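PDB 5FQ8: outer membrane protein Omp121 from Bacteroides thetaiotaomicron, which probably takes up nutrients across the outer membrane as a TonB-dependent receptor, a beta barrel with a plug domain. Local coordinates for residues Phe568-Leu573 and Gly585-Ser590; Tyr667-Thr672 and Arg698-Glu703; Ile777-Ser782 and Val872-Pro877; Ala843-Tyr848 and Ser945-Asp950. One frame throughout, in Å; residues are numbered along the deposited sequence.

Contact 1. Residues Phe568-Leu573 and Gly585-Ser590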
loop_
_atom_site.group_PDB
_atom_site.type_symbol
_atom_site.label_atom_id
_atom_site.label_comp_id
_atom_site.label_asym_id
_atom_site.label_seq_id
_atom_site.Cartn_x
_atom_site.Cartn_y
_atom_site.Cartn_z
ATOM N N PHE B 568 -23.872 -46.274 -33.036
ATOM C CA PHE B 568 -24.235 -47.434 -33.839
ATOM C C PHE B 568 -23.201 -47.566 -34.945
ATOM O O PHE B 568 -23.147 -46.731 -35.849
ATOM C CB PHE B 568 -25.645 -47.261 -34.387
ATOM C CG PHE B 568 -26.068 -48.312 -35.355
ATOM C CD1 PHE B 568 -26.145 -49.633 -34.980
ATOM C CD2 PHE B 568 -26.447 -47.960 -36.635
ATOM C CE1 PHE B 568 -26.562 -50.582 -35.876
ATOM C CE2 PHE B 568 -26.861 -48.900 -37.532
ATOM C CZ PHE B 568 -26.922 -50.213 -37.156
ATOM N N ILE B 569 -22.348 -48.579 -34.844
ATOM C CA ILE B 569 -21.339 -48.832 -35.862
ATOM C C ILE B 569 -21.947 -49.830 -36.835
ATOM O O ILE B 569 -21.951 -51.030 -36.584
ATOM C CB ILE B 569 -20.031 -49.355 -35.270
ATOM C CG1 ILE B 569 -19.561 -48.469 -34.140
ATOM C CG2 ILE B 569 -18.962 -49.383 -36.329
ATOM C CD1 ILE B 569 -19.903 -49.033 -32.826
ATOM N N PHE B 570 -22.470 -49.330 -37.945
ATOM C CA PHE B 570 -23.018 -50.207 -38.961
ATOM C C PHE B 570 -21.954 -50.755 -39.890
ATOM O O PHE B 570 -22.293 -51.507 -40.801
ATOM C CB PHE B 570 -24.087 -49.477 -39.768
ATOM C CG PHE B 570 -23.667 -48.125 -40.222
ATOM C CD1 PHE B 570 -22.946 -47.964 -41.385
ATOM C CD2 PHE B 570 -23.992 -47.012 -39.484
ATOM C CE1 PHE B 570 -22.554 -46.719 -41.807
ATOM C CE2 PHE B 570 -23.600 -45.760 -39.895
ATOM C CZ PHE B 570 -22.877 -45.614 -41.059
ATOM N N SER B 571 -20.690 -50.387 -39.705
ATOM C CA SER B 571 -19.615 -51.049 -40.430
ATOM C C SER B 571 -19.670 -52.538 -40.166
ATOM O O SER B 571 -20.097 -53.308 -41.031
ATOM C CB SER B 571 -18.257 -50.513 -40.014
ATOM O OG SER B 571 -18.060 -49.226 -40.533
ATOM N N GLU B 572 -19.224 -52.943 -38.978
ATOM C CA GLU B 572 -19.360 -54.325 -38.554
ATOM C C GLU B 572 -20.812 -54.755 -38.654
ATOM O O GLU B 572 -21.722 -53.975 -38.368
ATOM C CB GLU B 572 -18.860 -54.485 -37.124
ATOM C CG GLU B 572 -17.405 -54.169 -36.954
ATOM C CD GLU B 572 -17.001 -54.182 -35.507
ATOM O OE1 GLU B 572 -17.680 -54.875 -34.725
ATOM O OE2 GLU B 572 -16.022 -53.488 -35.150
ATOM N N LEU B 573 -21.018 -55.997 -39.075
ATOM C CA LEU B 573 -22.342 -56.522 -39.400
ATOM C C LEU B 573 -23.152 -55.472 -40.171
ATOM O O LEU B 573 -24.174 -54.955 -39.716
ATOM C CB LEU B 573 -23.058 -57.000 -38.135
ATOM C CG LEU B 573 -22.391 -58.189 -37.416
ATOM C CD1 LEU B 573 -23.183 -58.643 -36.196
ATOM C CD2 LEU B 573 -22.164 -59.367 -38.361
ATOM N N GLY B 585 -17.783 -47.023 -40.235
ATOM C CA GLY B 585 -19.032 -46.315 -40.408
ATOM C C GLY B 585 -19.828 -46.340 -39.123
ATOM O O GLY B 585 -20.383 -47.372 -38.744
ATOM N N LYS B 586 -19.883 -45.196 -38.447
ATOM C CA LYS B 586 -20.447 -45.058 -37.107
ATOM C C LYS B 586 -21.400 -43.880 -37.101
ATOM O O LYS B 586 -21.056 -42.811 -37.606
ATOM C CB LYS B 586 -19.325 -44.842 -36.089
ATOM C CG LYS B 586 -19.740 -44.387 -34.724
ATOM C CD LYS B 586 -18.545 -43.754 -34.040
ATOM C CE LYS B 586 -18.805 -43.412 -32.585
ATOM N NZ LYS B 586 -18.772 -44.627 -31.715
ATOM N N ILE B 587 -22.588 -44.066 -36.543
ATOM C CA ILE B 587 -23.563 -42.988 -36.425
ATOM C C ILE B 587 -23.781 -42.690 -34.947
ATOM O O ILE B 587 -23.768 -43.602 -34.113
ATOM C CB ILE B 587 -24.879 -43.332 -37.154
ATOM C CG1 ILE B 587 -25.773 -42.103 -37.249
ATOM C CG2 ILE B 587 -25.605 -44.437 -36.467
ATOM C CD1 ILE B 587 -27.121 -42.377 -37.834
ATOM N N ARG B 588 -23.960 -41.402 -34.625
ATOM C CA ARG B 588 -23.865 -40.870 -33.268
ATOM C C ARG B 588 -25.083 -40.031 -32.916
ATOM O O ARG B 588 -25.633 -39.334 -33.767
ATOM C CB ARG B 588 -22.630 -39.983 -33.102
ATOM C CG ARG B 588 -21.460 -40.643 -32.476
ATOM C CD ARG B 588 -20.429 -39.620 -32.090
ATOM N NE ARG B 588 -19.508 -39.279 -33.166
ATOM C CZ ARG B 588 -19.597 -38.182 -33.896
ATOM N NH1 ARG B 588 -20.574 -37.333 -33.658
ATOM N NH2 ARG B 588 -18.716 -37.937 -34.853
ATOM N N ALA B 589 -25.460 -40.049 -31.638
ATOM C CA ALA B 589 -26.535 -39.180 -31.172
ATOM C C ALA B 589 -26.440 -38.993 -29.664
ATOM O O ALA B 589 -26.031 -39.902 -28.942
ATOM C CB ALA B 589 -27.904 -39.738 -31.551
ATOM N N SER B 590 -26.836 -37.806 -29.201
ATOM C CA SER B 590 -26.790 -37.472 -27.784
ATOM C C SER B 590 -27.867 -36.462 -27.431
ATOM O O SER B 590 -28.168 -35.558 -28.208
ATOM C CB SER B 590 -25.447 -36.893 -27.396
ATOM O OG SER B 590 -25.327 -35.596 -27.931
#
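The carbonyl oxygen of Phe568 is the best-held polar atom here, gripped by two donors. Ile587 N gives it a short, nearly straight hydrogen bond, 2.8 Å to Phe568 O, from above the carbonyl plane, and Lys586 CA adds a CA-H...O contact to Phe568 O at 3.4 Å. Phe568 N answers with a bond of 2.9 Å to Ile587 O, so the two residues form a hydrogen-bonded antiparallel pair. Ile587 CG2 sits at the edge of the Phe568 ring and touches Phe568 CB at 3.5 Å.

Gly585 O has one clear hydrogen bond, from Ser571 N over 3.2 Å, in the carbonyl plane and on a lone pair. Ile569 CA adds a CA-H...O contact to the same Gly585 O at 3.4 Å. The Phe570 ring packs over this oxygen, with Gly585 O 3.5 Å from the ring plane, above its centre. Its chi1 of 48° sets CG in the crowded position between backbone N and carbonyl carbon, and this folds the ring back across the neighbouring strand. At the rim, Phe570 CE2 comes within 3.9 Å of Ile587 CB. Lys586 heads for the other side of the sheet, where its NZ is bonded to Ser567 OG and to the backbone oxygen of Lys38. Strand 558-569 thus gives way to a turn that stays fastened to strand 582-596, as in the probably periplasmic hairpin connections of a TonB-dependent receptor barrel.

Contact 2. Residues Tyr667-Thr672 and Arg698-Glu703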
loop_
_atom_site.group_PDB
_atom_site.type_symbol
_atom_site.label_atom_id
_atom_site.label_comp_id
_atom_site.label_asym_id
_atom_site.label_seq_id
_atom_site.Cartn_x
_atom_site.Cartn_y
_atom_site.Cartn_z
ATOM N N TYR B 667 -23.682 -32.250 -35.842
ATOM C CA TYR B 667 -24.693 -31.200 -35.799
ATOM C C TYR B 667 -25.181 -31.079 -34.367
ATOM O O TYR B 667 -25.660 -32.058 -33.796
ATOM C CB TYR B 667 -25.867 -31.516 -36.719
ATOM C CG TYR B 667 -25.554 -31.474 -38.191
ATOM C CD1 TYR B 667 -25.648 -30.291 -38.902
ATOM C CD2 TYR B 667 -25.191 -32.628 -38.882
ATOM C CE1 TYR B 667 -25.375 -30.251 -40.245
ATOM C CE2 TYR B 667 -24.916 -32.597 -40.232
ATOM C CZ TYR B 667 -25.008 -31.404 -40.904
ATOM O OH TYR B 667 -24.735 -31.352 -42.243
ATOM N N TYR B 668 -25.077 -29.886 -33.799
ATOM C CA TYR B 668 -25.349 -29.674 -32.384
ATOM C C TYR B 668 -26.305 -28.515 -32.173
ATOM O O TYR B 668 -26.349 -27.563 -32.950
ATOM C CB TYR B 668 -24.081 -29.402 -31.611
ATOM C CG TYR B 668 -23.322 -28.212 -32.112
ATOM C CD1 TYR B 668 -23.595 -26.938 -31.649
ATOM C CD2 TYR B 668 -22.314 -28.366 -33.031
ATOM C CE1 TYR B 668 -22.894 -25.860 -32.102
ATOM C CE2 TYR B 668 -21.612 -27.298 -33.489
ATOM C CZ TYR B 668 -21.906 -26.052 -33.027
ATOM O OH TYR B 668 -21.178 -25.007 -33.502
ATOM N N ASN B 669 -27.043 -28.594 -31.075
ATOM C CA ASN B 669 -28.008 -27.570 -30.698
ATOM C C ASN B 669 -27.914 -27.395 -29.188
ATOM O O ASN B 669 -28.389 -28.247 -28.437
ATOM C CB ASN B 669 -29.410 -27.971 -31.142
ATOM C CG ASN B 669 -30.476 -27.053 -30.612
ATOM O OD1 ASN B 669 -30.769 -26.030 -31.206
ATOM N ND2 ASN B 669 -31.079 -27.426 -29.495
ATOM N N ARG B 670 -27.311 -26.291 -28.752
ATOM C CA ARG B 670 -26.920 -26.059 -27.364
ATOM C C ARG B 670 -27.717 -24.901 -26.783
ATOM O O ARG B 670 -27.742 -23.817 -27.371
ATOM C CB ARG B 670 -25.424 -25.742 -27.303
ATOM C CG ARG B 670 -24.738 -25.930 -25.996
ATOM C CD ARG B 670 -23.334 -25.380 -26.142
ATOM N NE ARG B 670 -22.320 -26.126 -25.401
ATOM C CZ ARG B 670 -21.717 -27.216 -25.854
ATOM N NH1 ARG B 670 -22.037 -27.697 -27.032
ATOM N NH2 ARG B 670 -20.806 -27.829 -25.124
ATOM N N ASN B 671 -28.355 -25.119 -25.629
ATOM C CA ASN B 671 -29.108 -24.069 -24.932
ATOM C C ASN B 671 -28.634 -23.987 -23.491
ATOM O O ASN B 671 -28.860 -24.913 -22.711
ATOM C CB ASN B 671 -30.617 -24.327 -24.969
ATOM C CG ASN B 671 -31.248 -23.932 -26.289
ATOM O OD1 ASN B 671 -31.696 -24.780 -27.051
ATOM N ND2 ASN B 671 -31.282 -22.642 -26.567
ATOM N N THR B 672 -28.013 -22.874 -23.135
ATOM C CA THR B 672 -27.621 -22.590 -21.759
ATOM C C THR B 672 -28.670 -21.682 -21.123
ATOM O O THR B 672 -28.830 -20.532 -21.533
ATOM C CB THR B 672 -26.241 -21.946 -21.726
ATOM O OG1 THR B 672 -25.316 -22.797 -22.403
ATOM C CG2 THR B 672 -25.792 -21.750 -20.297
ATOM N N ARG B 698 -28.102 -19.605 -27.010
ATOM C CA ARG B 698 -28.145 -20.736 -27.917
ATOM C C ARG B 698 -26.926 -20.737 -28.821
ATOM O O ARG B 698 -26.534 -19.693 -29.349
ATOM C CB ARG B 698 -29.421 -20.711 -28.752
ATOM C CG ARG B 698 -29.659 -21.968 -29.531
ATOM C CD ARG B 698 -30.977 -21.918 -30.223
ATOM N NE ARG B 698 -30.955 -20.932 -31.285
ATOM C CZ ARG B 698 -32.033 -20.521 -31.933
ATOM N NH1 ARG B 698 -33.221 -21.007 -31.617
ATOM N NH2 ARG B 698 -31.916 -19.626 -32.895
ATOM N N ASN B 699 -26.318 -21.911 -28.970
ATOM C CA ASN B 699 -25.247 -22.141 -29.934
ATOM C C ASN B 699 -25.618 -23.363 -30.764
ATOM O O ASN B 699 -25.755 -24.463 -30.230
ATOM C CB ASN B 699 -23.899 -22.335 -29.241
ATOM C CG ASN B 699 -23.346 -21.048 -28.688
ATOM O OD1 ASN B 699 -22.769 -20.242 -29.408
ATOM N ND2 ASN B 699 -23.518 -20.851 -27.394
ATOM N N ARG B 700 -25.808 -23.156 -32.062
ATOM C CA ARG B 700 -26.093 -24.205 -33.031
ATOM C C ARG B 700 -25.061 -24.140 -34.139
ATOM O O ARG B 700 -24.589 -23.057 -34.496
ATOM C CB ARG B 700 -27.472 -24.050 -33.684
ATOM C CG ARG B 700 -28.672 -24.301 -32.818
ATOM C CD ARG B 700 -29.954 -24.391 -33.667
ATOM N NE ARG B 700 -29.997 -23.444 -34.779
ATOM C CZ ARG B 700 -31.111 -23.102 -35.418
ATOM N NH1 ARG B 700 -32.273 -23.615 -35.042
ATOM N NH2 ARG B 700 -31.065 -22.238 -36.424
ATOM N N GLY B 701 -24.738 -25.289 -34.714
ATOM C CA GLY B 701 -23.836 -25.277 -35.844
ATOM C C GLY B 701 -23.467 -26.637 -36.378
ATOM O O GLY B 701 -24.125 -27.639 -36.110
ATOM N N ILE B 702 -22.393 -26.635 -37.155
ATOM C CA ILE B 702 -21.911 -27.804 -37.877
ATOM C C ILE B 702 -20.419 -27.927 -37.632
ATOM O O ILE B 702 -19.686 -26.943 -37.754
ATOM C CB ILE B 702 -22.180 -27.697 -39.390
ATOM C CG1 ILE B 702 -23.617 -27.304 -39.671
ATOM C CG2 ILE B 702 -21.909 -29.004 -40.063
ATOM C CD1 ILE B 702 -23.865 -27.028 -41.128
ATOM N N GLU B 703 -19.970 -29.136 -37.313
ATOM C CA GLU B 703 -18.555 -29.450 -37.177
ATOM C C GLU B 703 -18.234 -30.547 -38.170
ATOM O O GLU B 703 -18.760 -31.658 -38.063
ATOM C CB GLU B 703 -18.203 -29.896 -35.751
ATOM C CG GLU B 703 -18.280 -28.809 -34.698
ATOM C CD GLU B 703 -18.397 -29.349 -33.292
ATOM O OE1 GLU B 703 -18.314 -30.578 -33.116
ATOM O OE2 GLU B 703 -18.580 -28.541 -32.361
HETATM O O HOH W 1 -25.062 -21.907 -25.507
#
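Two neighbouring strands of the transmembrane barrel run antiparallel here, their axes 4.7 Å apart. The backbone ladder is uneven. Arg670 and Asn699 are tied both ways, Arg670 N to Asn699 O at 2.8 Å and Asn699 N to Arg670 O at 2.9 Å. Around Tyr668 and Gly701 it slackens: Gly701 N donates to Tyr668 O over 3.3 Å, and the return bond from Tyr668 N is weak.

The reason is likely to be the Tyr668 ring, which chi1 of 58° lays across the next strand. Gly701 N and CA sit over one ring face, CA making a CH-pi contact, while Asn699 O comes in at the ring edge. Tyr668 OH is satisfied by Asn727 OD1. An alanine in place of Tyr668 would probably lose both the cover over Gly701 and the link to Asn727.

The other polar groups on this face are also engaged, several by residues of the plug. Arg670 pairs with Glu647 and reaches the carbonyls of Lys145 and Ala158. Glu703 OE2 pairs with Arg89 NE; the Glu703 side chain crosses that of Tyr668 at about a right angle. On the opposite face Tyr667 and Ile702 lie side by side, CE1 to CG1 3.5 Å, and Asn669 OD1 rests on Arg700 CD. Back on the Tyr668 face, Asn699 is used at both ends of its amide: OD1 accepts from Asn727, and ND2 gives to Val91 O and to a water 2.7 Å from ND2, which also bonds Thr672 OG1 at 3.2 Å.

Contact 3. Residues Ile777-Ser782 and Val872-Pro877; sequences IVVNSS and VENTTP
Thr876 has OG1 anti to its carbonyl carbon, chi1 -50°, and Asn874 has CG anti to its backbone N, chi1 166°; both side chains are thereby turned to residues 777-782. The motif is a pair of Asx turns facing each other just beyond the ends of two short strands, 777-778 and 868-873, which flank 859-865 in a three-stranded mixed sheet. In one turn Asn780 OD1 accepts from Ser782 N at 2.7 Å; in the other Asn874 OD1 accepts from Thr876 N at 2.8 Å. The link between them is the hydrogen bond from Thr876 OG1 to Ser781 O, modelled very short, with the hydroxyl above the carbonyl plane. Asn874 secures its turn a second time, ND2 donating to Thr876 O along a lone pair, and it also bonds Ser859 OG of the central strand. An alanine at Asn874 would probably loosen the turn that presents Thr876 and lose the tie to that strand. A basic side chain of another protein chain bonds Thr875 O. Val779 crosses Asn874 at about a right angle, its CG2 lying 3.4 Å from ND2 and equally near CG of that amide.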
loop_
_atom_site.group_PDB
_atom_site.type_symbol
_atom_site.label_atom_id
_atom_site.label_comp_id
_atom_site.label_asym_id
_atom_site.label_seq_id
_atom_site.Cartn_x
_atom_site.Cartn_y
_atom_site.Cartn_z
ATOM N N ILE B 777 -25.664 11.657 -46.812
ATOM C CA ILE B 777 -25.004 11.888 -45.535
ATOM C C ILE B 777 -25.233 13.328 -45.111
ATOM O O ILE B 777 -25.008 14.260 -45.888
ATOM C CB ILE B 777 -23.506 11.569 -45.644
ATOM C CG1 ILE B 777 -22.817 11.758 -44.311
ATOM C CG2 ILE B 777 -22.837 12.438 -46.634
ATOM C CD1 ILE B 777 -22.617 10.485 -43.634
ATOM N N VAL B 778 -25.695 13.518 -43.887
ATOM C CA VAL B 778 -25.904 14.868 -43.396
ATOM C C VAL B 778 -24.584 15.405 -42.889
ATOM O O VAL B 778 -23.872 14.729 -42.149
ATOM C CB VAL B 778 -26.969 14.899 -42.294
ATOM C CG1 VAL B 778 -27.239 16.315 -41.900
ATOM C CG2 VAL B 778 -28.227 14.223 -42.756
ATOM N N VAL B 779 -24.253 16.622 -43.276
ATOM C CA VAL B 779 -23.068 17.281 -42.769
ATOM C C VAL B 779 -23.440 18.671 -42.273
ATOM O O VAL B 779 -24.531 19.174 -42.517
ATOM C CB VAL B 779 -21.961 17.367 -43.824
ATOM C CG1 VAL B 779 -21.458 15.990 -44.151
ATOM C CG2 VAL B 779 -22.508 18.023 -45.034
ATOM N N ASN B 780 -22.498 19.277 -41.568
ATOM C CA ASN B 780 -22.706 20.542 -40.886
ATOM C C ASN B 780 -22.535 21.673 -41.876
ATOM O O ASN B 780 -21.553 21.708 -42.619
ATOM C CB ASN B 780 -21.711 20.666 -39.733
ATOM C CG ASN B 780 -21.715 22.032 -39.084
ATOM O OD1 ASN B 780 -21.147 22.982 -39.613
ATOM N ND2 ASN B 780 -22.315 22.123 -37.907
ATOM N N SER B 781 -23.487 22.600 -41.868
ATOM C CA SER B 781 -23.511 23.663 -42.861
ATOM C C SER B 781 -22.233 24.478 -42.859
ATOM O O SER B 781 -21.848 25.025 -43.892
ATOM C CB SER B 781 -24.709 24.565 -42.596
ATOM O OG SER B 781 -25.789 23.807 -42.086
ATOM N N SER B 782 -21.554 24.564 -41.725
ATOM C CA SER B 782 -20.447 25.495 -41.598
ATOM C C SER B 782 -19.087 24.826 -41.667
ATOM O O SER B 782 -18.154 25.403 -42.223
ATOM C CB SER B 782 -20.562 26.268 -40.285
ATOM O OG SER B 782 -19.605 27.306 -40.231
ATOM N N VAL B 872 -30.828 19.832 -48.320
ATOM C CA VAL B 872 -30.282 20.647 -49.400
ATOM C C VAL B 872 -28.885 20.146 -49.728
ATOM O O VAL B 872 -28.121 19.813 -48.821
ATOM C CB VAL B 872 -30.236 22.134 -49.003
ATOM C CG1 VAL B 872 -29.492 22.936 -50.042
ATOM C CG2 VAL B 872 -31.626 22.665 -48.826
ATOM N N GLU B 873 -28.550 20.093 -51.019
ATOM C CA GLU B 873 -27.202 19.717 -51.427
ATOM C C GLU B 873 -26.176 20.539 -50.670
ATOM O O GLU B 873 -26.271 21.764 -50.598
ATOM C CB GLU B 873 -27.000 19.908 -52.930
ATOM C CG GLU B 873 -25.541 19.719 -53.356
ATOM C CD GLU B 873 -25.270 20.021 -54.820
ATOM O OE1 GLU B 873 -26.206 19.928 -55.635
ATOM O OE2 GLU B 873 -24.114 20.358 -55.151
ATOM N N ASN B 874 -25.201 19.856 -50.099
ATOM C CA ASN B 874 -24.211 20.522 -49.283
ATOM C C ASN B 874 -23.183 21.217 -50.154
ATOM O O ASN B 874 -22.598 20.610 -51.046
ATOM C CB ASN B 874 -23.519 19.528 -48.367
ATOM C CG ASN B 874 -22.284 20.105 -47.761
ATOM O OD1 ASN B 874 -22.293 21.226 -47.268
ATOM N ND2 ASN B 874 -21.192 19.367 -47.832
ATOM N N THR B 875 -22.941 22.482 -49.860
ATOM C CA THR B 875 -21.964 23.282 -50.567
ATOM C C THR B 875 -20.682 23.489 -49.778
ATOM O O THR B 875 -19.721 24.046 -50.315
ATOM C CB THR B 875 -22.590 24.629 -50.893
ATOM O OG1 THR B 875 -23.900 24.390 -51.385
ATOM C CG2 THR B 875 -21.819 25.346 -51.947
ATOM N N THR B 876 -20.635 23.051 -48.525
ATOM C CA THR B 876 -19.534 23.422 -47.664
ATOM C C THR B 876 -18.410 22.414 -47.784
ATOM O O THR B 876 -18.636 21.223 -47.554
ATOM C CB THR B 876 -19.972 23.517 -46.223
ATOM O OG1 THR B 876 -21.144 24.328 -46.129
ATOM C CG2 THR B 876 -18.896 24.184 -45.454
ATOM N N PRO B 877 -17.208 22.835 -48.143
ATOM C CA PRO B 877 -16.068 21.929 -48.106
ATOM C C PRO B 877 -15.547 21.752 -46.693
ATOM O O PRO B 877 -15.732 22.595 -45.817
ATOM C CB PRO B 877 -15.036 22.643 -48.978
ATOM C CG PRO B 877 -15.338 24.070 -48.777
ATOM C CD PRO B 877 -16.831 24.161 -48.658
#

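Contact 4. Residues Ala843-Tyr848 and Ser945-Asp950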
loop_
_atom_site.group_PDB
_atom_site.type_symbol
_atom_site.label_atom_id
_atom_site.label_comp_id
_atom_site.label_asym_id
_atom_site.label_seq_id
_atom_site.Cartn_x
_atom_site.Cartn_y
_atom_site.Cartn_z
ATOM N N ALA B 843 -2.187 6.749 -41.054
ATOM C CA ALA B 843 -2.707 5.691 -41.903
ATOM C C ALA B 843 -2.837 6.180 -43.340
ATOM O O ALA B 843 -3.109 7.353 -43.597
ATOM C CB ALA B 843 -4.056 5.208 -41.387
ATOM N N ILE B 844 -2.633 5.260 -44.277
ATOM C CA ILE B 844 -2.636 5.612 -45.690
ATOM C C ILE B 844 -4.007 6.120 -46.101
ATOM O O ILE B 844 -4.128 7.003 -46.954
ATOM C CB ILE B 844 -2.183 4.398 -46.532
ATOM C CG1 ILE B 844 -2.051 4.779 -47.995
ATOM C CG2 ILE B 844 -3.112 3.224 -46.362
ATOM C CD1 ILE B 844 -0.977 5.782 -48.251
ATOM N N GLN B 845 -5.059 5.598 -45.478
ATOM C CA GLN B 845 -6.394 6.104 -45.748
ATOM C C GLN B 845 -6.493 7.610 -45.571
ATOM O O GLN B 845 -7.226 8.263 -46.318
ATOM C CB GLN B 845 -7.411 5.420 -44.844
ATOM C CG GLN B 845 -7.777 4.031 -45.264
ATOM C CD GLN B 845 -6.806 3.020 -44.776
ATOM O OE1 GLN B 845 -5.705 3.355 -44.395
ATOM N NE2 GLN B 845 -7.204 1.766 -44.781
ATOM N N THR B 846 -5.777 8.189 -44.610
ATOM C CA THR B 846 -5.971 9.609 -44.367
ATOM C C THR B 846 -5.367 10.469 -45.461
ATOM O O THR B 846 -5.568 11.688 -45.447
ATOM C CB THR B 846 -5.396 10.023 -43.010
ATOM O OG1 THR B 846 -3.970 10.019 -43.057
ATOM C CG2 THR B 846 -5.872 9.096 -41.916
ATOM N N ALA B 847 -4.648 9.877 -46.401
ATOM C CA ALA B 847 -4.146 10.627 -47.538
ATOM C C ALA B 847 -5.181 10.748 -48.651
ATOM O O ALA B 847 -4.820 11.046 -49.778
ATOM C CB ALA B 847 -2.868 9.972 -48.054
ATOM N N TYR B 848 -6.461 10.624 -48.304
ATOM C CA TYR B 848 -7.516 10.274 -49.252
ATOM C C TYR B 848 -7.611 11.222 -50.443
ATOM O O TYR B 848 -7.600 10.785 -51.594
ATOM C CB TYR B 848 -8.844 10.216 -48.517
ATOM C CG TYR B 848 -10.068 10.376 -49.372
ATOM C CD1 TYR B 848 -10.531 9.333 -50.139
ATOM C CD2 TYR B 848 -10.789 11.557 -49.365
ATOM C CE1 TYR B 848 -11.646 9.464 -50.892
ATOM C CE2 TYR B 848 -11.907 11.691 -50.115
ATOM C CZ TYR B 848 -12.332 10.640 -50.881
ATOM O OH TYR B 848 -13.457 10.765 -51.653
ATOM N N SER B 945 -10.121 -3.899 -46.469
ATOM C CA SER B 945 -10.495 -2.800 -45.597
ATOM C C SER B 945 -9.680 -2.745 -44.320
ATOM O O SER B 945 -9.724 -1.738 -43.610
ATOM C CB SER B 945 -11.956 -2.928 -45.238
ATOM O OG SER B 945 -12.176 -4.162 -44.600
ATOM N N ASN B 946 -8.970 -3.796 -43.993
ATOM C CA ASN B 946 -8.184 -3.860 -42.775
ATOM C C ASN B 946 -6.731 -3.884 -43.201
ATOM O O ASN B 946 -6.225 -4.910 -43.649
ATOM C CB ASN B 946 -8.567 -5.086 -41.964
ATOM C CG ASN B 946 -7.603 -5.381 -40.854
ATOM O OD1 ASN B 946 -6.642 -4.664 -40.629
ATOM N ND2 ASN B 946 -7.863 -6.454 -40.144
ATOM N N THR B 947 -6.066 -2.755 -43.070
ATOM C CA THR B 947 -4.637 -2.688 -43.298
ATOM C C THR B 947 -3.906 -2.375 -42.013
ATOM O O THR B 947 -2.846 -1.752 -42.038
ATOM C CB THR B 947 -4.304 -1.633 -44.338
ATOM O OG1 THR B 947 -4.826 -0.386 -43.895
ATOM C CG2 THR B 947 -4.913 -1.978 -45.666
ATOM N N PHE B 948 -4.471 -2.784 -40.885
ATOM C CA PHE B 948 -3.998 -2.269 -39.614
ATOM C C PHE B 948 -3.479 -3.340 -38.672
ATOM O O PHE B 948 -2.372 -3.198 -38.156
ATOM C CB PHE B 948 -5.116 -1.455 -38.942
ATOM C CG PHE B 948 -5.785 -0.500 -39.864
ATOM C CD1 PHE B 948 -5.083 0.543 -40.422
ATOM C CD2 PHE B 948 -7.101 -0.665 -40.196
ATOM C CE1 PHE B 948 -5.686 1.399 -41.281
ATOM C CE2 PHE B 948 -7.702 0.183 -41.056
ATOM C CZ PHE B 948 -7.000 1.226 -41.597
ATOM N N ILE B 949 -4.238 -4.399 -38.419
ATOM C CA ILE B 949 -3.894 -5.332 -37.360
ATOM C C ILE B 949 -3.971 -6.779 -37.815
ATOM O O ILE B 949 -4.700 -7.129 -38.745
ATOM C CB ILE B 949 -4.818 -5.168 -36.149
ATOM C CG1 ILE B 949 -6.253 -5.429 -36.573
ATOM C CG2 ILE B 949 -4.684 -3.816 -35.566
ATOM C CD1 ILE B 949 -7.168 -5.694 -35.421
ATOM N N ASP B 950 -3.221 -7.624 -37.127
ATOM C CA ASP B 950 -3.501 -9.046 -37.129
ATOM C C ASP B 950 -4.655 -9.207 -36.163
ATOM O O ASP B 950 -4.481 -9.001 -34.963
ATOM C CB ASP B 950 -2.274 -9.860 -36.714
ATOM C CG ASP B 950 -2.606 -11.293 -36.328
ATOM O OD1 ASP B 950 -3.756 -11.736 -36.439
ATOM O OD2 ASP B 950 -1.684 -11.999 -35.902
#
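The Phe948 ring has its own neighbour, Thr947 OG1, over one face, 3.3 Å from the plane and offset to the rim. The amide of Gln845 meets the ring tip to tip, the two planes 30° apart, with Gln845 NE2 3.2 Å from Phe948 CZ. Bent at chi2 (84°), Gln845 also brings NE2 to Thr947 OG1. The bond from Gln845 NE2 to Thr947 OG1 is weak at 3.3 Å but straight, 169° at the hydrogen, and the one polar link between the two segments. Ala843 CB adds a light apolar touch on Phe948 CE1 at 4.1 Å.

Each partner is shaped by a turn of its own. Ala843 O takes both Thr846 N and Thr846 OG1, closing the 3-10 turn that carries Gln845. In the Asx turn, Asn946 OD1 accepts from Phe948 N at 2.9 Å and from Ile949 N at 3.3 Å, which fixes the backbone that bears the ring. Glu193 joins the two loops from a third, its backbone bonded to both Ile844 and Thr947. A bound calcium ion lies about 12 Å from the Gln845 side chain. What results is loop-on-loop packing outside the barrel strands, a 3-10 turn set against an Asx turn.

How the contacts relate
Contacts 1 and 2 both belong to the barrel: each joins strands that are neighbours in its wall, their centres about 22 Å apart, with strand 643-656 between 582-596 and 661-680. Contacts 3 and 4 lie in the long loops of the later part of the chain, about 26 Å apart by their centres and about 11 Å at the nearest atoms. Contacts 1 and 2 close in turn, each before the next opens, but 3 and 4 interleave along the chain: 777-782, 843-848, 872-877, 945-950. Contact 1 is farthest from contact 3, about 68 Å between centres. The set thus runs from barrel wall to loops, where another protein chain approaches contacts 3 and 4.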